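PDB 5I39: L-amino acid deaminase from Proteus vulgaris, which probably catalyses the FAD-dependent oxidative deamination of L-amino acids to the corresponding keto acids and ammonia at the bacterial membrane. Local coordinates for residues A[82-87]-A[373-378]; A[69-74]-A[202-207]; A[262-267]-A[323-328]. All coordinates share one frame; numbering follows the deposited sequence. Where two conformers were deposited one is given.

How the interactions relate
Three contacts of one FAD-dependent oxidoreductase illustrate how chemistry follows place in a fold. Interaction 1 is buried near the centre of the chain, where its two segments bond chiefly to the flavin and meet each other through van der Waals contacts. Interaction 2, partly exposed, lies at the edge of the nucleotide-binding sheet, combining a backbone hydrogen bond with isoleucine packing, while the same loop reaches the ADP half of the cofactor through E74. Interaction 3 is buried too, but is strand-to-helix packing of leucine and isoleucine branches with a glutamine amide, plus one water bridge. Interactions 1 and 3 both reach the large mixed sheet, through strands 82-83 and 257-266.

Interaction 1: residues A[82-87]-A[373-378]; sequences QAISYK and TGWGMT. With FAD (flavin-adenine dinucleotide), chain B; EDO (1,2-ethanediol), chain K.
The FAD pocket closes round the pyrimidine end of the isoalloxazine where Q82, A83 and I84 meet W375 and T378 at the start of helix 376-392. Each segment grips its own part of that ring. Q82 gives its backbone N to FAD O4, while its O accepts from FAD N3 at 2.8 Å in a nearly straight bond of 169°. T378 donates twice to one oxygen: its N lies 2.9 Å and its OG1 2.7 Å from FAD O2. OG1 sits beside the backbone N (chi1 -60°), so both donors face the same acceptor, and it also presses on A83 CA at 3.1 Å. The indole of W375 points its edge, in plane, at Q82 O; I84 CD1 comes obliquely to W375 CH2 at 3.6 Å, and O1 of a 1,2-ethanediol lies over one ring face. The amide oxygen OE1 of Q82 is held by R121 and N276. On the ribityl chain, FAD O3' donates to T373 O and accepts from G376 N. The polar link between the segments thus runs through the cofactor, and two donors on O2 at a helix N-terminus would be expected to favour negative charge at the N1-C2 end of a reduced flavin.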
# COMPACT_ATOMS: atom_id res chain seq x y z
N GLN A 82 2.40 5.11 -5.56
CA GLN A 82 3.86 5.04 -5.68
C GLN A 82 4.45 4.04 -4.69
O GLN A 82 4.00 3.94 -3.55
CB GLN A 82 4.49 6.43 -5.52
CG GLN A 82 4.35 7.08 -4.16
CD GLN A 82 4.87 8.51 -4.15
OE1 GLN A 82 5.68 8.89 -5.00
NE2 GLN A 82 4.42 9.30 -3.18
N ALA A 83 5.44 3.31 -5.17
CA ALA A 83 6.19 2.35 -4.36
C ALA A 83 7.61 2.89 -4.24
O ALA A 83 8.40 2.81 -5.19
CB ALA A 83 6.17 0.96 -4.99
N ILE A 84 7.91 3.46 -3.08
CA ILE A 84 9.16 4.21 -2.89
C ILE A 84 9.85 3.82 -1.60
O ILE A 84 9.19 3.45 -0.62
CB ILE A 84 8.94 5.75 -2.95
CG1 ILE A 84 8.21 6.30 -1.71
CG2 ILE A 84 8.20 6.12 -4.23
CD1 ILE A 84 8.12 7.81 -1.66
N SER A 85 11.17 3.92 -1.61
CA SER A 85 11.98 3.87 -0.39
C SER A 85 12.52 5.24 0.03
O SER A 85 13.15 5.33 1.08
CB SER A 85 13.14 2.90 -0.56
OG SER A 85 14.04 3.36 -1.56
N TYR A 86 12.25 6.28 -0.76
CA TYR A 86 12.84 7.61 -0.55
C TYR A 86 12.57 8.14 0.86
O TYR A 86 11.42 8.17 1.29
CB TYR A 86 12.29 8.61 -1.58
CG TYR A 86 13.17 9.81 -1.85
CD1 TYR A 86 14.44 9.64 -2.38
CD2 TYR A 86 12.71 11.11 -1.66
CE1 TYR A 86 15.25 10.72 -2.67
CE2 TYR A 86 13.52 12.21 -1.94
CZ TYR A 86 14.78 12.00 -2.44
OH TYR A 86 15.58 13.07 -2.74
N LYS A 87 13.65 8.53 1.54
CA LYS A 87 13.62 9.07 2.91
C LYS A 87 13.16 8.09 3.99
O LYS A 87 12.97 8.49 5.14
CB LYS A 87 12.79 10.37 3.00
CG LYS A 87 13.40 11.57 2.29
CD LYS A 87 12.56 12.81 2.57
CE LYS A 87 13.25 14.08 2.12
NZ LYS A 87 12.44 15.29 2.44
N THR A 373 -0.36 1.02 8.60
CA THR A 373 0.66 1.53 7.70
C THR A 373 0.10 2.50 6.67
O THR A 373 -1.00 2.31 6.14
CB THR A 373 1.43 0.38 7.01
OG1 THR A 373 2.40 0.95 6.14
CG2 THR A 373 0.51 -0.55 6.23
N GLY A 374 0.89 3.53 6.39
CA GLY A 374 0.63 4.47 5.30
C GLY A 374 1.29 4.08 3.99
O GLY A 374 1.19 4.82 3.02
N TRP A 375 1.92 2.90 3.95
CA TRP A 375 2.67 2.43 2.79
C TRP A 375 2.41 0.94 2.52
O TRP A 375 3.28 0.23 2.02
CB TRP A 375 4.17 2.67 3.00
CG TRP A 375 4.55 4.11 3.00
CD1 TRP A 375 4.88 4.87 4.08
CD2 TRP A 375 4.65 4.96 1.86
NE1 TRP A 375 5.19 6.15 3.68
CE2 TRP A 375 5.05 6.23 2.32
CE3 TRP A 375 4.44 4.77 0.48
CZ2 TRP A 375 5.25 7.31 1.45
CZ3 TRP A 375 4.64 5.85 -0.38
CH2 TRP A 375 5.03 7.10 0.11
N GLY A 376 1.20 0.48 2.84
CA GLY A 376 0.88 -0.93 2.77
C GLY A 376 0.95 -1.53 1.39
O GLY A 376 1.27 -2.70 1.25
N MSE A 377 0.64 -0.76 0.35
CA MSE A 377 0.75 -1.31 -1.01
C MSE A 377 2.19 -1.70 -1.27
O MSE A 377 2.47 -2.84 -1.67
CB MSE A 377 0.26 -0.34 -2.08
CG MSE A 377 -1.24 -0.05 -2.02
SE MSE A 377 -2.36 -1.64 -2.30
CE MSE A 377 -1.69 -2.19 -4.06
N THR A 378 3.10 -0.77 -1.03
CA THR A 378 4.54 -0.98 -1.22
C THR A 378 5.08 -2.13 -0.38
O THR A 378 5.84 -2.97 -0.87
CB THR A 378 5.30 0.31 -0.85
OG1 THR A 378 4.87 1.38 -1.68
CG2 THR A 378 6.81 0.14 -1.02
PA FAD B . -7.68 -1.93 3.65
O1A FAD B . -8.50 -0.73 4.16
O2A FAD B . -7.42 -1.92 2.16
O5B FAD B . -8.40 -3.31 3.96
C5B FAD B . -8.85 -3.68 5.25
C4B FAD B . -10.14 -4.45 5.03
O4B FAD B . -10.57 -5.01 6.29
C3B FAD B . -11.27 -3.56 4.52
O3B FAD B . -11.70 -4.00 3.24
C2B FAD B . -12.32 -3.69 5.63
O2B FAD B . -13.68 -3.62 5.14
C1B FAD B . -11.98 -5.02 6.26
N9A FAD B . -12.42 -5.20 7.65
C8A FAD B . -12.21 -4.38 8.66
N7A FAD B . -12.69 -4.87 9.82
C5A FAD B . -13.23 -6.04 9.49
C6A FAD B . -13.93 -7.10 10.21
N6A FAD B . -14.16 -6.99 11.54
N1A FAD B . -14.33 -8.19 9.53
C2A FAD B . -14.10 -8.33 8.22
N3A FAD B . -13.48 -7.39 7.48
C4A FAD B . -13.04 -6.28 8.07
N1 FAD B . 0.58 3.07 0.02
C2 FAD B . 1.59 3.00 -0.85
O2 FAD B . 2.39 2.06 -0.73
N3 FAD B . 1.75 3.94 -1.82
C4 FAD B . 0.95 5.00 -1.98
O4 FAD B . 1.13 5.79 -2.89
C4X FAD B . -0.18 5.16 -1.05
N5 FAD B . -1.03 6.23 -1.09
C5X FAD B . -2.13 6.23 -0.33
C6 FAD B . -3.13 7.19 -0.50
C7 FAD B . -4.31 7.17 0.23
C7M FAD B . -5.39 8.20 -0.01
C8 FAD B . -4.52 6.11 1.23
C8M FAD B . -5.80 6.02 2.03
C9 FAD B . -3.52 5.16 1.42
C9A FAD B . -2.34 5.18 0.68
N10 FAD B . -1.34 4.22 0.87
C10 FAD B . -0.29 4.09 -0.04
C1' FAD B . -1.44 3.21 1.91
C2' FAD B . -2.07 1.94 1.47
O2' FAD B . -3.18 2.24 0.62
C3' FAD B . -2.52 1.20 2.73
O3' FAD B . -1.44 1.11 3.69
C4' FAD B . -2.99 -0.21 2.45
O4' FAD B . -3.96 -0.20 1.39
C5' FAD B . -3.60 -0.80 3.71
O5' FAD B . -4.07 -2.10 3.35
P FAD B . -5.00 -2.90 4.42
O1P FAD B . -5.28 -4.24 3.81
O2P FAD B . -4.38 -2.81 5.79
O3P FAD B . -6.32 -1.97 4.53
C1 EDO K . 0.76 7.52 1.56
O1 EDO K . 1.74 6.70 0.91
C2 EDO K . 1.37 8.27 2.74
O2 EDO K . 0.51 9.33 3.17

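Interaction 2: residues A[69-74]-A[202-207]; sequences GNIAGE and VRIYTQ. With FAD (flavin-adenine dinucleotide), chain B.
G69 and Q207 carry the backbone link of this contact, a worked case of a loop tied to the end of an edge strand. Q207 N donates to G69 O at 3.0 Å, and the bond is almost linear at 172°, although the donor is tilted somewhat from the carbonyl plane. The same G69 O lies 3.3 Å from T206 CB, so this carbonyl is flanked by a side chain as well as bonded.

Polar side-chain groups of N70, T206 and Q207 gather beside this link. The bend at chi2 (77°) turns CD of Q207 back toward the loop, and NE2 lies 2.9 Å from N70 OD1; the two amide planes are turned 69° from each other, and the side chains pass at a slant. T206 OG1 donates to Q207 OE1 at 2.8 Å from above the plane of that carbonyl, which would limit rotation of the amide.

The apolar part of the contact is carried by I71, I204 and T206. The I71 side chain crosses I204 at about a right angle, and its CG1 and CD1 both rest on I204 CG2, with CD1 at 3.7 Å. T206 is met in the same crosswise manner, its CG2 lying 3.7 Å from I71 CG1. A194 of helix 189-199 also touches I71, and I65 of strand 63-66 lies against I204.

Beyond the contact, the type II turn from N70 to G73 leads the chain to E74, whose CB approaches FAD O1A at 3.3 Å. G69 N is hydrogen-bonded to OE2 of E67, a residue that binds FAD. E67 follows strand 63-66, which runs parallel to edge strand 203-205, consistent with the Rossmann-type FAD-binding fold, in which an acidic residue at the end of the second strand meets the adenosine ribose.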
# COMPACT_ATOMS: atom_id res chain seq x y z
N GLY A 69 -17.19 -5.82 3.91
CA GLY A 69 -17.77 -5.17 2.73
C GLY A 69 -17.36 -5.91 1.48
O GLY A 69 -17.46 -7.14 1.41
N ASN A 70 -16.92 -5.16 0.47
CA ASN A 70 -16.41 -5.72 -0.77
C ASN A 70 -14.90 -5.92 -0.71
O ASN A 70 -14.20 -5.24 0.04
CB ASN A 70 -16.72 -4.79 -1.95
CG ASN A 70 -18.21 -4.65 -2.21
OD1 ASN A 70 -18.99 -5.58 -1.97
ND2 ASN A 70 -18.62 -3.50 -2.73
N ILE A 71 -14.40 -6.84 -1.52
CA ILE A 71 -12.96 -7.04 -1.68
C ILE A 71 -12.31 -5.73 -2.13
O ILE A 71 -12.77 -5.08 -3.06
CB ILE A 71 -12.67 -8.16 -2.69
CG1 ILE A 71 -13.01 -9.51 -2.06
CG2 ILE A 71 -11.21 -8.14 -3.14
CD1 ILE A 71 -13.07 -10.68 -3.02
N ALA A 72 -11.24 -5.34 -1.43
CA ALA A 72 -10.43 -4.17 -1.79
C ALA A 72 -11.25 -2.86 -1.80
O ALA A 72 -10.89 -1.93 -2.50
CB ALA A 72 -9.73 -4.39 -3.12
N GLY A 73 -12.30 -2.79 -0.99
CA GLY A 73 -13.22 -1.66 -1.00
C GLY A 73 -12.78 -0.42 -0.25
O GLY A 73 -13.45 0.61 -0.34
N GLU A 74 -11.67 -0.49 0.49
CA GLU A 74 -11.24 0.62 1.33
C GLU A 74 -9.86 1.13 0.87
O GLU A 74 -9.72 1.49 -0.30
CB GLU A 74 -11.34 0.22 2.81
CG GLU A 74 -12.75 -0.18 3.24
CD GLU A 74 -13.75 0.95 3.26
OE1 GLU A 74 -13.35 2.13 3.22
OE2 GLU A 74 -14.96 0.66 3.36
N VAL A 202 -7.47 -19.47 -1.98
CA VAL A 202 -7.94 -18.66 -0.86
C VAL A 202 -9.43 -18.44 -1.07
O VAL A 202 -9.85 -18.05 -2.15
CB VAL A 202 -7.23 -17.29 -0.78
CG1 VAL A 202 -7.76 -16.49 0.41
CG2 VAL A 202 -5.72 -17.46 -0.66
N ARG A 203 -10.24 -18.71 -0.05
CA ARG A 203 -11.67 -18.45 -0.13
C ARG A 203 -11.97 -17.16 0.61
O ARG A 203 -11.52 -16.98 1.74
CB ARG A 203 -12.47 -19.65 0.38
CG ARG A 203 -12.28 -20.85 -0.54
CD ARG A 203 -13.18 -22.02 -0.19
NE ARG A 203 -12.75 -22.70 1.03
CZ ARG A 203 -13.38 -23.73 1.58
NH1 ARG A 203 -14.50 -24.22 1.04
NH2 ARG A 203 -12.90 -24.28 2.70
N ILE A 204 -12.69 -16.25 -0.06
CA ILE A 204 -12.89 -14.89 0.43
C ILE A 204 -14.38 -14.62 0.51
O ILE A 204 -15.07 -14.59 -0.52
CB ILE A 204 -12.22 -13.84 -0.48
CG1 ILE A 204 -10.74 -14.19 -0.70
CG2 ILE A 204 -12.37 -12.45 0.15
CD1 ILE A 204 -9.98 -13.24 -1.61
N TYR A 205 -14.88 -14.41 1.72
CA TYR A 205 -16.31 -14.20 1.95
C TYR A 205 -16.58 -12.73 2.24
O TYR A 205 -16.11 -12.19 3.24
CB TYR A 205 -16.82 -15.13 3.05
CG TYR A 205 -16.65 -16.55 2.60
CD1 TYR A 205 -17.61 -17.18 1.80
CD2 TYR A 205 -15.47 -17.24 2.87
CE1 TYR A 205 -17.42 -18.47 1.34
CE2 TYR A 205 -15.26 -18.53 2.40
CZ TYR A 205 -16.24 -19.14 1.63
OH TYR A 205 -16.03 -20.42 1.18
N THR A 206 -17.33 -12.10 1.34
CA THR A 206 -17.68 -10.69 1.42
C THR A 206 -19.01 -10.52 2.16
O THR A 206 -19.74 -11.49 2.39
CB THR A 206 -17.76 -10.07 0.03
OG1 THR A 206 -18.65 -10.84 -0.79
CG2 THR A 206 -16.39 -10.05 -0.61
N GLN A 207 -19.31 -9.28 2.54
CA GLN A 207 -20.48 -8.99 3.39
C GLN A 207 -20.51 -9.91 4.62
O GLN A 207 -21.56 -10.45 4.99
CB GLN A 207 -21.79 -9.10 2.58
CG GLN A 207 -21.90 -8.11 1.44
CD GLN A 207 -21.07 -8.49 0.22
OE1 GLN A 207 -21.07 -9.65 -0.20
NE2 GLN A 207 -20.38 -7.52 -0.36
PA FAD B . -7.68 -1.93 3.65
O1A FAD B . -8.50 -0.73 4.16
O2A FAD B . -7.42 -1.92 2.16
O5B FAD B . -8.40 -3.31 3.96
C5B FAD B . -8.85 -3.68 5.25
C4B FAD B . -10.14 -4.45 5.03
O4B FAD B . -10.57 -5.01 6.29
C3B FAD B . -11.27 -3.56 4.52
O3B FAD B . -11.70 -4.00 3.24
C2B FAD B . -12.32 -3.69 5.63
O2B FAD B . -13.68 -3.62 5.14
C1B FAD B . -11.98 -5.02 6.26
N9A FAD B . -12.42 -5.20 7.65
C8A FAD B . -12.21 -4.38 8.66
N7A FAD B . -12.69 -4.87 9.82
C5A FAD B . -13.23 -6.04 9.49
C6A FAD B . -13.93 -7.10 10.21
N6A FAD B . -14.16 -6.99 11.54
N1A FAD B . -14.33 -8.19 9.53
C2A FAD B . -14.10 -8.33 8.22
N3A FAD B . -13.48 -7.39 7.48
C4A FAD B . -13.04 -6.28 8.07
N1 FAD B . 0.58 3.07 0.02
C2 FAD B . 1.59 3.00 -0.85
O2 FAD B . 2.39 2.06 -0.73
N3 FAD B . 1.75 3.94 -1.82
C4 FAD B . 0.95 5.00 -1.98
O4 FAD B . 1.13 5.79 -2.89
C4X FAD B . -0.18 5.16 -1.05
N5 FAD B . -1.03 6.23 -1.09
C5X FAD B . -2.13 6.23 -0.33
C6 FAD B . -3.13 7.19 -0.50
C7 FAD B . -4.31 7.17 0.23
C7M FAD B . -5.39 8.20 -0.01
C8 FAD B . -4.52 6.11 1.23
C8M FAD B . -5.80 6.02 2.03
C9 FAD B . -3.52 5.16 1.42
C9A FAD B . -2.34 5.18 0.68
N10 FAD B . -1.34 4.22 0.87
C10 FAD B . -0.29 4.09 -0.04
C1' FAD B . -1.44 3.21 1.91
C2' FAD B . -2.07 1.94 1.47
O2' FAD B . -3.18 2.24 0.62
C3' FAD B . -2.52 1.20 2.73
O3' FAD B . -1.44 1.11 3.69
C4' FAD B . -2.99 -0.21 2.45
O4' FAD B . -3.96 -0.20 1.39
C5' FAD B . -3.60 -0.80 3.71
O5' FAD B . -4.07 -2.10 3.35
P FAD B . -5.00 -2.90 4.42
O1P FAD B . -5.28 -4.24 3.81
O2P FAD B . -4.38 -2.81 5.79
O3P FAD B . -6.32 -1.97 4.53

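Interaction 3: residues A[262-267]-A[323-328]; sequences SQQLIS and ASLEKL. With FAD (flavin-adenine dinucleotide), chain B; EDO (1,2-ethanediol), chain G.
Q264 and L325 reach toward each other tip to tip, the flat amide of the strand residue meeting the branched end of the leucine. Q264 NE2 stands 3.6 Å from L325 CG, and Q264 OE1 lies 3.7 Å from L325 CD2, so both amide atoms border on aliphatic carbon. Each amide atom also has polar partners. NE2 donates to Q343 OE1 and to L321 O, outside the two segments though L321 is in the same helix as L325, while a water links the sides of the contact, donating to Q264 OE1 at 2.8 Å and hydrogen-bonded to S324 OG at 2.7 Å. An extended chain beyond CG (chi2 165°) carries CD out to the helix.

The elements joined are strand 257-266 of the large mixed sheet and helix 318-331, which packs on one face of it; the axes of strand segment 262-266 and helix segment 323-328 come within 11.0 Å and cross at -51°. Residues alternate along the strand: Q264 and I266 face the helix, while L265 points away from it and Q263 lines the FAD pocket, its CG near the C7M methyl of the flavin. The helix therefore lies on the side of the strand remote from the cofactor.

I266 meets two leucines in different ways. It slides past L325 in the opposite direction, I266 CG2 touching L325 CD2 at 3.8 Å. Against L328 it goes tip to tip, with I266 CD1 at 3.8 Å from L328 CD2. CG1 lies between the backbone N and the carbonyl carbon (chi1 66°), leaving CG2 beside the N. T295 of the neighbouring strand 293-295 touches both leucines, and I283 and F285 lie against L328.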
# COMPACT_ATOMS: atom_id res chain seq x y z
N SER A 262 -6.57 13.30 0.17
CA SER A 262 -7.35 13.41 -1.06
C SER A 262 -6.53 12.97 -2.27
O SER A 262 -5.30 13.03 -2.24
CB SER A 262 -7.85 14.84 -1.26
OG SER A 262 -8.87 15.16 -0.34
N GLN A 263 -7.23 12.54 -3.31
CA GLN A 263 -6.63 12.05 -4.54
C GLN A 263 -7.45 12.48 -5.74
O GLN A 263 -8.67 12.63 -5.64
CB GLN A 263 -6.56 10.52 -4.54
CG GLN A 263 -5.71 9.91 -3.44
CD GLN A 263 -4.25 10.31 -3.50
OE1 GLN A 263 -3.72 10.68 -4.55
NE2 GLN A 263 -3.60 10.25 -2.38
N GLN A 264 -6.77 12.68 -6.86
CA GLN A 264 -7.40 13.06 -8.12
C GLN A 264 -6.82 12.22 -9.25
O GLN A 264 -5.70 11.72 -9.15
CB GLN A 264 -7.15 14.53 -8.42
CG GLN A 264 -7.71 15.47 -7.36
CD GLN A 264 -7.16 16.87 -7.48
OE1 GLN A 264 -5.95 17.07 -7.48
NE2 GLN A 264 -8.05 17.86 -7.57
N LEU A 265 -7.61 12.05 -10.30
CA LEU A 265 -7.17 11.36 -11.50
C LEU A 265 -7.58 12.21 -12.69
O LEU A 265 -8.75 12.58 -12.81
CB LEU A 265 -7.81 9.97 -11.60
CG LEU A 265 -7.39 9.11 -12.80
CD1 LEU A 265 -5.92 8.75 -12.74
CD2 LEU A 265 -8.24 7.85 -12.90
N ILE A 266 -6.62 12.52 -13.56
CA ILE A 266 -6.87 13.33 -14.75
C ILE A 266 -6.46 12.58 -16.01
O ILE A 266 -5.63 11.67 -15.96
CB ILE A 266 -6.19 14.72 -14.67
CG1 ILE A 266 -4.65 14.61 -14.68
CG2 ILE A 266 -6.69 15.47 -13.44
CD1 ILE A 266 -3.93 15.93 -14.77
N SER A 267 -7.04 12.98 -17.13
CA SER A 267 -6.69 12.37 -18.41
C SER A 267 -5.30 12.80 -18.85
O SER A 267 -4.74 13.79 -18.36
CB SER A 267 -7.73 12.71 -19.49
OG SER A 267 -7.78 14.10 -19.75
N ALA A 323 -7.77 24.40 -7.32
CA ALA A 323 -6.55 25.21 -7.36
C ALA A 323 -5.29 24.35 -7.52
O ALA A 323 -4.33 24.77 -8.16
CB ALA A 323 -6.44 26.07 -6.11
N SER A 324 -5.31 23.14 -6.95
CA SER A 324 -4.20 22.20 -7.12
C SER A 324 -4.02 21.82 -8.60
O SER A 324 -2.90 21.81 -9.10
CB SER A 324 -4.40 20.95 -6.28
OG SER A 324 -3.20 20.20 -6.21
N LEU A 325 -5.13 21.53 -9.28
CA LEU A 325 -5.08 21.27 -10.72
C LEU A 325 -4.62 22.48 -11.51
O LEU A 325 -3.86 22.34 -12.47
CB LEU A 325 -6.44 20.79 -11.24
CG LEU A 325 -6.95 19.48 -10.65
CD1 LEU A 325 -8.35 19.18 -11.16
CD2 LEU A 325 -6.03 18.30 -10.94
N GLU A 326 -5.05 23.67 -11.10
CA GLU A 326 -4.61 24.89 -11.76
C GLU A 326 -3.10 25.11 -11.65
O GLU A 326 -2.45 25.47 -12.64
CB GLU A 326 -5.36 26.10 -11.21
CG GLU A 326 -6.80 26.19 -11.72
CD GLU A 326 -6.86 26.49 -13.20
OE1 GLU A 326 -6.32 27.53 -13.62
OE2 GLU A 326 -7.44 25.68 -13.96
N LYS A 327 -2.53 24.88 -10.47
CA LYS A 327 -1.08 25.07 -10.35
C LYS A 327 -0.28 23.95 -11.02
O LYS A 327 0.79 24.21 -11.54
CB LYS A 327 -0.63 25.36 -8.91
CG LYS A 327 -0.84 24.27 -7.89
CD LYS A 327 -0.38 24.75 -6.52
CE LYS A 327 -0.81 23.81 -5.41
NZ LYS A 327 -0.10 22.51 -5.50
N LEU A 328 -0.83 22.73 -11.06
CA LEU A 328 -0.25 21.66 -11.88
C LEU A 328 -0.17 22.07 -13.35
O LEU A 328 0.87 21.91 -13.99
CB LEU A 328 -1.07 20.36 -11.74
CG LEU A 328 -0.70 19.19 -12.66
CD1 LEU A 328 0.72 18.71 -12.41
CD2 LEU A 328 -1.68 18.04 -12.49
PA FAD B . -7.68 -1.93 3.65
O1A FAD B . -8.50 -0.73 4.16
O2A FAD B . -7.42 -1.92 2.16
O5B FAD B . -8.40 -3.31 3.96
C5B FAD B . -8.85 -3.68 5.25
C4B FAD B . -10.14 -4.45 5.03
O4B FAD B . -10.57 -5.01 6.29
C3B FAD B . -11.27 -3.56 4.52
O3B FAD B . -11.70 -4.00 3.24
C2B FAD B . -12.32 -3.69 5.63
O2B FAD B . -13.68 -3.62 5.14
C1B FAD B . -11.98 -5.02 6.26
N9A FAD B . -12.42 -5.20 7.65
C8A FAD B . -12.21 -4.38 8.66
N7A FAD B . -12.69 -4.87 9.82
C5A FAD B . -13.23 -6.04 9.49
C6A FAD B . -13.93 -7.10 10.21
N6A FAD B . -14.16 -6.99 11.54
N1A FAD B . -14.33 -8.19 9.53
C2A FAD B . -14.10 -8.33 8.22
N3A FAD B . -13.48 -7.39 7.48
C4A FAD B . -13.04 -6.28 8.07
N1 FAD B . 0.58 3.07 0.02
C2 FAD B . 1.59 3.00 -0.85
O2 FAD B . 2.39 2.06 -0.73
N3 FAD B . 1.75 3.94 -1.82
C4 FAD B . 0.95 5.00 -1.98
O4 FAD B . 1.13 5.79 -2.89
C4X FAD B . -0.18 5.16 -1.05
N5 FAD B . -1.03 6.23 -1.09
C5X FAD B . -2.13 6.23 -0.33
C6 FAD B . -3.13 7.19 -0.50
C7 FAD B . -4.31 7.17 0.23
C7M FAD B . -5.39 8.20 -0.01
C8 FAD B . -4.52 6.11 1.23
C8M FAD B . -5.80 6.02 2.03
C9 FAD B . -3.52 5.16 1.42
C9A FAD B . -2.34 5.18 0.68
N10 FAD B . -1.34 4.22 0.87
C10 FAD B . -0.29 4.09 -0.04
C1' FAD B . -1.44 3.21 1.91
C2' FAD B . -2.07 1.94 1.47
O2' FAD B . -3.18 2.24 0.62
C3' FAD B . -2.52 1.20 2.73
O3' FAD B . -1.44 1.11 3.69
C4' FAD B . -2.99 -0.21 2.45
O4' FAD B . -3.96 -0.20 1.39
C5' FAD B . -3.60 -0.80 3.71
O5' FAD B . -4.07 -2.10 3.35
P FAD B . -5.00 -2.90 4.42
O1P FAD B . -5.28 -4.24 3.81
O2P FAD B . -4.38 -2.81 5.79
O3P FAD B . -6.32 -1.97 4.53
C1 EDO G . -9.07 23.10 -12.76
O1 EDO G . -7.81 23.12 -13.43
C2 EDO G . -10.20 23.39 -13.75
O2 EDO G . -10.21 22.48 -14.86
O HOH W 1 -3.46 18.25 -8.03